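Local atomic coordinates of ubiquitin domain-containing protein DSK2,putative (PDB entry 6JL3), a protein that probably acts as a shuttle factor that delivers ubiquitinated proteins to the proteasome, whose receptors it recognises through its ubiquitin-like domain. Residues I5-K10 against N69-V74; D29-C34 against E43-I48. All blocks are in the same frame, centred on the assembly; numbering follows the deposited sequence.

Interaction 1 (I5-K10 against N69-V74)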
ATOM      1  N   ILE A   5       0.972   2.180 -12.347  1.00 12.23           N
ATOM      2  CA  ILE A   5       1.580   3.330 -11.702  1.00 11.68           C
ATOM      3  C   ILE A   5       2.535   2.802 -10.634  1.00 11.74           C
ATOM      4  O   ILE A   5       2.379   1.692 -10.125  1.00 12.96           O
ATOM      5  CB  ILE A   5       0.524   4.275 -11.076  1.00 11.68           C
ATOM      6  CG1 ILE A   5      -0.236   3.578  -9.941  1.00 11.31           C
ATOM      7  CG2 ILE A   5      -0.440   4.792 -12.148  1.00 13.41           C
ATOM      8  CD1 ILE A   5      -1.005   4.544  -9.032  1.00 12.96           C
ATOM      9  N   ASN A   6       3.519   3.619 -10.280  1.00 11.35           N
ATOM     10  CA  ASN A   6       4.435   3.263  -9.208  1.00 11.06           C
ATOM     11  C   ASN A   6       3.948   3.836  -7.885  1.00 11.41           C
ATOM     12  O   ASN A   6       3.533   4.995  -7.808  1.00 13.98           O
ATOM     13  CB  ASN A   6       5.840   3.800  -9.493  1.00 13.92           C
ATOM     14  CG  ASN A   6       6.526   3.062 -10.617  1.00 20.66           C
ATOM     15  OD1 ASN A   6       6.548   1.830 -10.648  1.00 22.13           O
ATOM     16  ND2 ASN A   6       7.086   3.813 -11.555  0.66 23.37           N
ATOM     17  N   VAL A   7       3.992   3.009  -6.847  1.00  9.95           N
ATOM     18  CA  VAL A   7       3.734   3.435  -5.480  1.00 10.80           C
ATOM     19  C   VAL A   7       4.890   2.950  -4.617  1.00 10.18           C
ATOM     20  O   VAL A   7       5.284   1.778  -4.690  1.00 11.22           O
ATOM     21  CB  VAL A   7       2.394   2.897  -4.947  1.00 12.38           C
ATOM     22  CG1 VAL A   7       2.189   3.294  -3.491  1.00 13.78           C
ATOM     23  CG2 VAL A   7       1.248   3.397  -5.821  1.00 14.73           C
ATOM     24  N   SER A   8       5.448   3.854  -3.824  1.00 10.09           N
ATOM     25  CA  SER A   8       6.543   3.543  -2.925  1.00 10.38           C
ATOM     26  C   SER A   8       6.012   3.383  -1.510  1.00 10.53           C
ATOM     27  O   SER A   8       5.039   4.028  -1.116  1.00 12.17           O
ATOM     28  CB  SER A   8       7.588   4.655  -2.954  1.00 13.20           C
ATOM     29  OG  SER A   8       8.195   4.735  -4.227  1.00 15.12           O
ATOM     30  N   PHE A   9       6.670   2.518  -0.747  1.00  9.84           N
ATOM     31  CA  PHE A   9       6.319   2.268   0.638  1.00 10.08           C
ATOM     32  C   PHE A   9       7.507   2.531   1.545  1.00 10.88           C
ATOM     33  O   PHE A   9       8.632   2.095   1.263  1.00 13.51           O
ATOM     34  CB  PHE A   9       5.861   0.831   0.830  1.00 10.81           C
ATOM     35  CG  PHE A   9       4.510   0.593   0.289  1.00 11.43           C
ATOM     36  CD1 PHE A   9       4.345   0.264  -1.040  1.00 13.43           C
ATOM     37  CD2 PHE A   9       3.393   0.753   1.090  1.00 14.16           C
ATOM     38  CE1 PHE A   9       3.097   0.073  -1.554  1.00 16.57           C
ATOM     39  CE2 PHE A   9       2.140   0.558   0.581  1.00 14.61           C
ATOM     40  CZ  PHE A   9       1.992   0.221  -0.744  1.00 14.78           C
ATOM     41  N   LYS A  10       7.244   3.245   2.632  1.00 10.32           N
ATOM     42  CA  LYS A  10       8.150   3.361   3.762  1.00 11.00           C
ATOM     43  C   LYS A  10       7.582   2.487   4.867  1.00 10.40           C
ATOM     44  O   LYS A  10       6.442   2.699   5.309  1.00 11.99           O
ATOM     45  CB  LYS A  10       8.262   4.812   4.206  1.00 12.48           C
ATOM     46  CG  LYS A  10       9.001   5.660   3.191  1.00 15.20           C
ATOM     47  CD  LYS A  10       9.094   7.102   3.627  1.00 20.55           C
ATOM     48  CE  LYS A  10      10.078   7.887   2.770  1.00 24.88           C
ATOM     49  NZ  LYS A  10      10.285   9.260   3.321  1.00 29.97           N
ATOM     50  N   ASN A  69       3.380   8.307  -5.769  1.00  9.62           N
ATOM     51  CA  ASN A  69       3.021   8.533  -4.377  1.00 10.16           C
ATOM     52  C   ASN A  69       3.777   7.575  -3.458  1.00 10.21           C
ATOM     53  O   ASN A  69       4.132   6.456  -3.840  1.00 11.47           O
ATOM     54  CB  ASN A  69       1.513   8.318  -4.150  1.00 10.50           C
ATOM     55  CG  ASN A  69       0.620   9.480  -4.619  1.00 11.23           C
ATOM     56  OD1 ASN A  69      -0.602   9.317  -4.686  1.00 12.00           O
ATOM     57  ND2 ASN A  69       1.205  10.632  -4.929  1.00 12.62           N
ATOM     58  N   THR A  70       3.978   8.020  -2.222  1.00 10.36           N
ATOM     59  CA  THR A  70       4.535   7.206  -1.155  1.00 11.15           C
ATOM     60  C   THR A  70       3.469   6.986  -0.090  1.00 11.00           C
ATOM     61  O   THR A  70       2.731   7.905   0.268  1.00 14.55           O
ATOM     62  CB  THR A  70       5.772   7.876  -0.536  1.00 14.04           C
ATOM     63  OG1 THR A  70       6.781   8.028  -1.544  0.70 11.48           O
ATOM     64  CG2 THR A  70       6.330   7.051   0.617  1.00 16.28           C
ATOM     65  N   MET A  71       3.372   5.754   0.384  1.00  9.33           N
ATOM     66  CA  MET A  71       2.525   5.382   1.502  1.00  9.47           C
ATOM     67  C   MET A  71       3.410   4.827   2.608  1.00  9.44           C
ATOM     68  O   MET A  71       4.561   4.444   2.380  1.00 10.57           O
ATOM     69  CB  MET A  71       1.521   4.308   1.083  1.00 10.77           C
ATOM     70  CG  MET A  71       0.674   4.699  -0.112  1.00 11.04           C
ATOM     71  SD  MET A  71      -0.672   3.539  -0.390  1.00 12.36           S
ATOM     72  CE  MET A  71      -1.473   4.260  -1.816  1.00 12.78           C
ATOM     73  N   HIS A  72       2.870   4.786   3.818  1.00  8.79           N
ATOM     74  CA  HIS A  72       3.546   4.134   4.923  1.00  9.08           C
ATOM     75  C   HIS A  72       2.861   2.818   5.234  1.00  9.20           C
ATOM     76  O   HIS A  72       1.638   2.696   5.139  1.00 10.74           O
ATOM     77  CB  HIS A  72       3.575   5.009   6.170  1.00 11.30           C
ATOM     78  CG  HIS A  72       4.511   6.159   6.062  1.00 12.91           C
ATOM     79  ND1 HIS A  72       4.222   7.284   5.321  1.00 14.89           N
ATOM     80  CD2 HIS A  72       5.743   6.360   6.586  1.00 15.90           C
ATOM     81  CE1 HIS A  72       5.228   8.135   5.405  1.00 19.18           C
ATOM     82  NE2 HIS A  72       6.165   7.599   6.166  1.00 19.81           N
ATOM     83  N   LEU A  73       3.659   1.837   5.601  1.00  9.19           N
ATOM     84  CA  LEU A  73       3.175   0.534   6.034  1.00  9.32           C
ATOM     85  C   LEU A  73       3.661   0.301   7.455  1.00  9.47           C
ATOM     86  O   LEU A  73       4.873   0.325   7.718  1.00 10.70           O
ATOM     87  CB  LEU A  73       3.691  -0.551   5.091  1.00 10.94           C
ATOM     88  CG  LEU A  73       3.249  -1.970   5.406  1.00 11.67           C
ATOM     89  CD1 LEU A  73       1.749  -2.113   5.297  1.00 16.06           C
ATOM     90  CD2 LEU A  73       3.962  -2.921   4.461  1.00 14.32           C
ATOM     91  N   VAL A  74       2.718   0.104   8.371  1.00  9.98           N
ATOM     92  CA  VAL A  74       3.015  -0.135   9.774  1.00 10.83           C
ATOM     93  C   VAL A  74       2.285  -1.397  10.222  1.00 11.53           C
ATOM     94  O   VAL A  74       1.396  -1.909   9.536  1.00 12.27           O
ATOM     95  CB  VAL A  74       2.662   1.073  10.675  1.00 11.70           C
ATOM     96  CG1 VAL A  74       3.388   2.324  10.186  1.00 12.39           C
ATOM     97  CG2 VAL A  74       1.164   1.304  10.741  1.00 12.39           C
TER
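F9 and M71 both carry CG anti to the carbonyl carbon (chi1 -74° and -55°) and, being paired across the strands, their side chains leave the same face of the sheet and point the same way. They belong to the central parallel strand pair of the ubiquitin-like beta-grasp fold, in which 5-10 runs beside 70-74. Four backbone bonds alternate between the strands: S8 N to N69 O, M71 N to S8 O (2.8 Å), K10 N to M71 O and L73 N to K10 O. The first three approach their carbonyls in plane or nearly along the C=O axis, whereas L73 N sits above the carbonyl plane of K10. On the buried face, F9 CE2 lies 3.8 Å from M71 CB, and the thioether, extended beyond CG, brings SD to 5.0 Å from the centroid of the F9 ring, an oblique Met-aromatic contact. V7 CG1, anti to its backbone N, crosses to M71 CG at 4.0 Å. Helix 27-35 covers this face, L30 touching both F9 and M71. The other face carries S8, T70, K10 and H72. There the S8 hydroxyl is hydrogen-bonded to T18 on the adjoining strand, and the K10 chain runs past the T70 methyl. K10 also lies alongside the imidazole: its CB is 3.8 Å from H72 CD2, while K10 CD approaches H72 NE2 at 3.9 Å.

Interaction 2 (D29-C34 against E43-I48); sequences DLKKIC and EAQRII
Helix 29-34 passes over strand 45-48 with 9.7 Å between the short axes and their directions 113° apart, and side chains of both segments fill the interval. Q45, extended beyond CG, reaches across to the helix while K31 slides past it in the opposite direction. The Q45 amide meets the helix backbone: NE2 donates to K31 O at 3.2 Å, a bent bond (145°) with the donor above the carbonyl plane, although the acceptor lies close to the amide plane of Q45. A second bond from NE2 to I40 O fixes the amide, and OE1 rests 3.3 Å from K31 CB and 3.4 Å from C34 CB. The K31 chain, also extended, carries its ammonium to the strand, where NZ makes a weak bond to Q45 O at 3.3 Å and another weak one to a water that accepts from I47 N. Its main partner is D56, through a salt bridge, which probably offsets the charge of this buried lysine. R46 NH1 adds a bond to Q45 O (2.8 Å) and one to E43 O. I47 CD1 fits between K31 CG (3.7 Å) and the L30 branch, where CD2 is 3.9 Å away. The contact thus seats the beta-grasp helix on its sheet: I47 continues onto M71 and L73 of strand 70-75, and L30 and C34 onto F9 of strand 5-11.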
ATOM      1  N   ASP A  29      -5.904  -6.052  -2.054  1.00 11.44           N
ATOM      2  CA  ASP A  29      -4.976  -6.465  -3.106  1.00 12.16           C
ATOM      3  C   ASP A  29      -3.587  -5.888  -2.851  1.00 10.96           C
ATOM      4  O   ASP A  29      -2.569  -6.568  -3.040  1.00 11.12           O
ATOM      5  CB  ASP A  29      -5.442  -5.960  -4.480  1.00 13.23           C
ATOM      6  CG  ASP A  29      -6.655  -6.688  -5.041  0.63 11.28           C
ATOM      7  OD1 ASP A  29      -6.873  -7.872  -4.739  0.71 12.73           O
ATOM      8  OD2 ASP A  29      -7.391  -6.051  -5.836  0.74 13.57           O
ATOM      9  N   LEU A  30      -3.533  -4.605  -2.476  1.00 10.14           N
ATOM     10  CA  LEU A  30      -2.262  -3.937  -2.217  1.00 10.11           C
ATOM     11  C   LEU A  30      -1.556  -4.531  -1.006  1.00  9.52           C
ATOM     12  O   LEU A  30      -0.333  -4.687  -1.025  1.00 10.22           O
ATOM     13  CB  LEU A  30      -2.513  -2.439  -2.057  1.00 10.52           C
ATOM     14  CG  LEU A  30      -1.278  -1.562  -1.888  1.00 11.05           C
ATOM     15  CD1 LEU A  30      -0.343  -1.722  -3.079  1.00 12.68           C
ATOM     16  CD2 LEU A  30      -1.670  -0.105  -1.700  1.00 12.45           C
ATOM     17  N   LYS A  31      -2.296  -4.888   0.048  1.00  9.77           N
ATOM     18  CA  LYS A  31      -1.685  -5.568   1.186  1.00 10.40           C
ATOM     19  C   LYS A  31      -1.090  -6.910   0.770  1.00 10.31           C
ATOM     20  O   LYS A  31      -0.016  -7.300   1.248  1.00 10.30           O
ATOM     21  CB  LYS A  31      -2.705  -5.774   2.302  1.00 10.57           C
ATOM     22  CG  LYS A  31      -3.120  -4.501   3.019  1.00 10.95           C
ATOM     23  CD  LYS A  31      -4.119  -4.785   4.133  1.00 11.79           C
ATOM     24  CE  LYS A  31      -4.385  -3.533   4.945  1.00 13.33           C
ATOM     25  NZ  LYS A  31      -5.473  -3.740   5.935  1.00 15.57           N
ATOM     26  N   LYS A  32      -1.779  -7.650  -0.099  1.00 10.27           N
ATOM     27  CA  LYS A  32      -1.236  -8.917  -0.581  1.00 10.76           C
ATOM     28  C   LYS A  32       0.080  -8.698  -1.317  1.00 11.28           C
ATOM     29  O   LYS A  32       1.027  -9.481  -1.159  1.00 11.76           O
ATOM     30  CB  LYS A  32      -2.262  -9.645  -1.451  1.00 11.60           C
ATOM     31  CG  LYS A  32      -3.439 -10.171  -0.643  1.00 13.78           C
ATOM     32  CD  LYS A  32      -4.580 -10.637  -1.522  1.00 16.73           C
ATOM     33  CE  LYS A  32      -5.689 -11.224  -0.665  1.00 18.55           C
ATOM     34  NZ  LYS A  32      -6.855 -11.657  -1.483  0.53 18.81           N
ATOM     35  N   ILE A  33       0.168  -7.629  -2.114  1.00 10.19           N
ATOM     36  CA  ILE A  33       1.429  -7.268  -2.753  1.00 10.86           C
ATOM     37  C   ILE A  33       2.484  -6.950  -1.698  1.00 10.57           C
ATOM     38  O   ILE A  33       3.626  -7.421  -1.770  1.00 10.91           O
ATOM     39  CB  ILE A  33       1.217  -6.088  -3.720  1.00 11.18           C
ATOM     40  CG1 ILE A  33       0.374  -6.517  -4.926  1.00 11.90           C
ATOM     41  CG2 ILE A  33       2.560  -5.525  -4.174  1.00 11.90           C
ATOM     42  CD1 ILE A  33      -0.099  -5.356  -5.793  1.00 13.55           C
ATOM     43  N   CYS A  34       2.126  -6.149  -0.695  1.00 10.21           N
ATOM     44  CA  CYS A  34       3.086  -5.775   0.338  1.00 10.33           C
ATOM     45  C   CYS A  34       3.625  -7.004   1.058  1.00 10.66           C
ATOM     46  O   CYS A  34       4.820  -7.070   1.384  1.00 10.78           O
ATOM     47  CB  CYS A  34       2.451  -4.815   1.341  1.00 10.69           C
ATOM     48  SG  CYS A  34       2.213  -3.145   0.732  1.00 12.16           S
ATOM     49  N   GLU A  43      -2.958  -9.489   7.583  1.00 14.01           N
ATOM     50  CA  GLU A  43      -3.856  -9.131   8.673  1.00 15.34           C
ATOM     51  C   GLU A  43      -3.213  -8.188   9.684  1.00 15.35           C
ATOM     52  O   GLU A  43      -3.938  -7.516  10.425  1.00 17.20           O
ATOM     53  CB  GLU A  43      -4.375 -10.407   9.335  1.00 18.58           C
ATOM     54  CG  GLU A  43      -5.190 -11.301   8.391  1.00 24.14           C
ATOM     55  CD  GLU A  43      -4.348 -12.264   7.554  0.62 26.93           C
ATOM     56  OE1 GLU A  43      -4.949 -13.044   6.788  0.61 30.67           O
ATOM     57  OE2 GLU A  43      -3.099 -12.248   7.651  1.00 25.95           O
ATOM     58  N   ALA A  44      -1.883  -8.106   9.727  1.00 14.32           N
ATOM     59  CA  ALA A  44      -1.199  -7.191  10.636  1.00 14.86           C
ATOM     60  C   ALA A  44      -0.859  -5.854   9.993  1.00 13.34           C
ATOM     61  O   ALA A  44      -0.394  -4.946  10.690  1.00 17.09           O
ATOM     62  CB  ALA A  44       0.099  -7.818  11.150  1.00 17.53           C
ATOM     63  N   GLN A  45      -1.062  -5.715   8.687  1.00 11.36           N
ATOM     64  CA  GLN A  45      -0.667  -4.506   7.991  1.00 10.45           C
ATOM     65  C   GLN A  45      -1.686  -3.396   8.156  1.00 10.85           C
ATOM     66  O   GLN A  45      -2.901  -3.620   8.067  1.00 12.04           O
ATOM     67  CB  GLN A  45      -0.562  -4.775   6.500  1.00 10.34           C
ATOM     68  CG  GLN A  45       0.567  -5.649   6.079  1.00 10.57           C
ATOM     69  CD  GLN A  45       0.591  -5.859   4.584  1.00 10.92           C
ATOM     70  OE1 GLN A  45       0.103  -5.028   3.812  1.00 11.42           O
ATOM     71  NE2 GLN A  45       1.149  -6.982   4.158  1.00 12.46           N
ATOM     72  N   ARG A  46      -1.181  -2.177   8.318  1.00  9.83           N
ATOM     73  CA  ARG A  46      -2.000  -0.973   8.204  1.00 10.07           C
ATOM     74  C   ARG A  46      -1.315  -0.068   7.189  1.00 10.09           C
ATOM     75  O   ARG A  46      -0.138   0.290   7.366  1.00 10.51           O
ATOM     76  CB  ARG A  46      -2.137  -0.275   9.563  1.00 11.20           C
ATOM     77  CG  ARG A  46      -2.726  -1.160  10.661  1.00 13.23           C
ATOM     78  CD  ARG A  46      -4.177  -1.548  10.382  1.00 15.48           C
ATOM     79  NE  ARG A  46      -4.739  -2.375  11.449  1.00 16.14           N
ATOM     80  CZ  ARG A  46      -4.752  -3.703  11.448  1.00 19.25           C
ATOM     81  NH1 ARG A  46      -4.236  -4.381  10.433  1.00 19.75           N
ATOM     82  NH2 ARG A  46      -5.287  -4.360  12.468  1.00 22.50           N
ATOM     83  N   ILE A  47      -2.019   0.249   6.100  1.00  9.14           N
ATOM     84  CA  ILE A  47      -1.503   1.145   5.072  1.00  9.05           C
ATOM     85  C   ILE A  47      -2.007   2.551   5.361  1.00  9.23           C
ATOM     86  O   ILE A  47      -3.226   2.782   5.457  1.00  9.66           O
ATOM     87  CB  ILE A  47      -1.882   0.673   3.661  1.00  9.51           C
ATOM     88  CG1 ILE A  47      -1.279  -0.707   3.384  1.00 11.89           C
ATOM     89  CG2 ILE A  47      -1.420   1.707   2.638  1.00 10.66           C
ATOM     90  CD1 ILE A  47      -1.622  -1.289   2.023  1.00 12.68           C
ATOM     91  N   ILE A  48      -1.068   3.488   5.508  1.00  8.91           N
ATOM     92  CA  ILE A  48      -1.350   4.865   5.895  1.00  9.08           C
ATOM     93  C   ILE A  48      -1.083   5.755   4.690  1.00  8.82           C
ATOM     94  O   ILE A  48       0.017   5.738   4.129  1.00  9.29           O
ATOM     95  CB  ILE A  48      -0.475   5.313   7.084  1.00 10.84           C
ATOM     96  CG1 ILE A  48      -0.453   4.250   8.194  1.00 12.77           C
ATOM     97  CG2 ILE A  48      -0.910   6.711   7.542  1.00 12.23           C
ATOM     98  CD1 ILE A  48      -1.773   3.884   8.772  1.00 14.64           C
TER
HETATM   99  O   HOH W   1      -4.848  -0.454   6.093  1.00 14.44           O

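How the interactions relate
From the N terminus, strand 5-10 comes first, but its partner 69-74 follows after 58 intervening residues, so interaction 1 closes a loop that spans most of the domain. Interaction 2 lies wholly within that span and closes a much shorter loop, with eight residues between 29-34 and 43-48; the two do not cross. Interaction 1 joins two strands within the sheet, and interaction 2 ties the helix to strand 45-49. They meet where 70-75 pairs antiparallel with 45-49: I48 N lies 2.8 Å from H72 O, a probable hydrogen bond, and M71 SD packs on I47 CG2 at 3.6 Å. Together they join the helix and strands 5-11, 70-75 and 45-49 around one hydrophobic core.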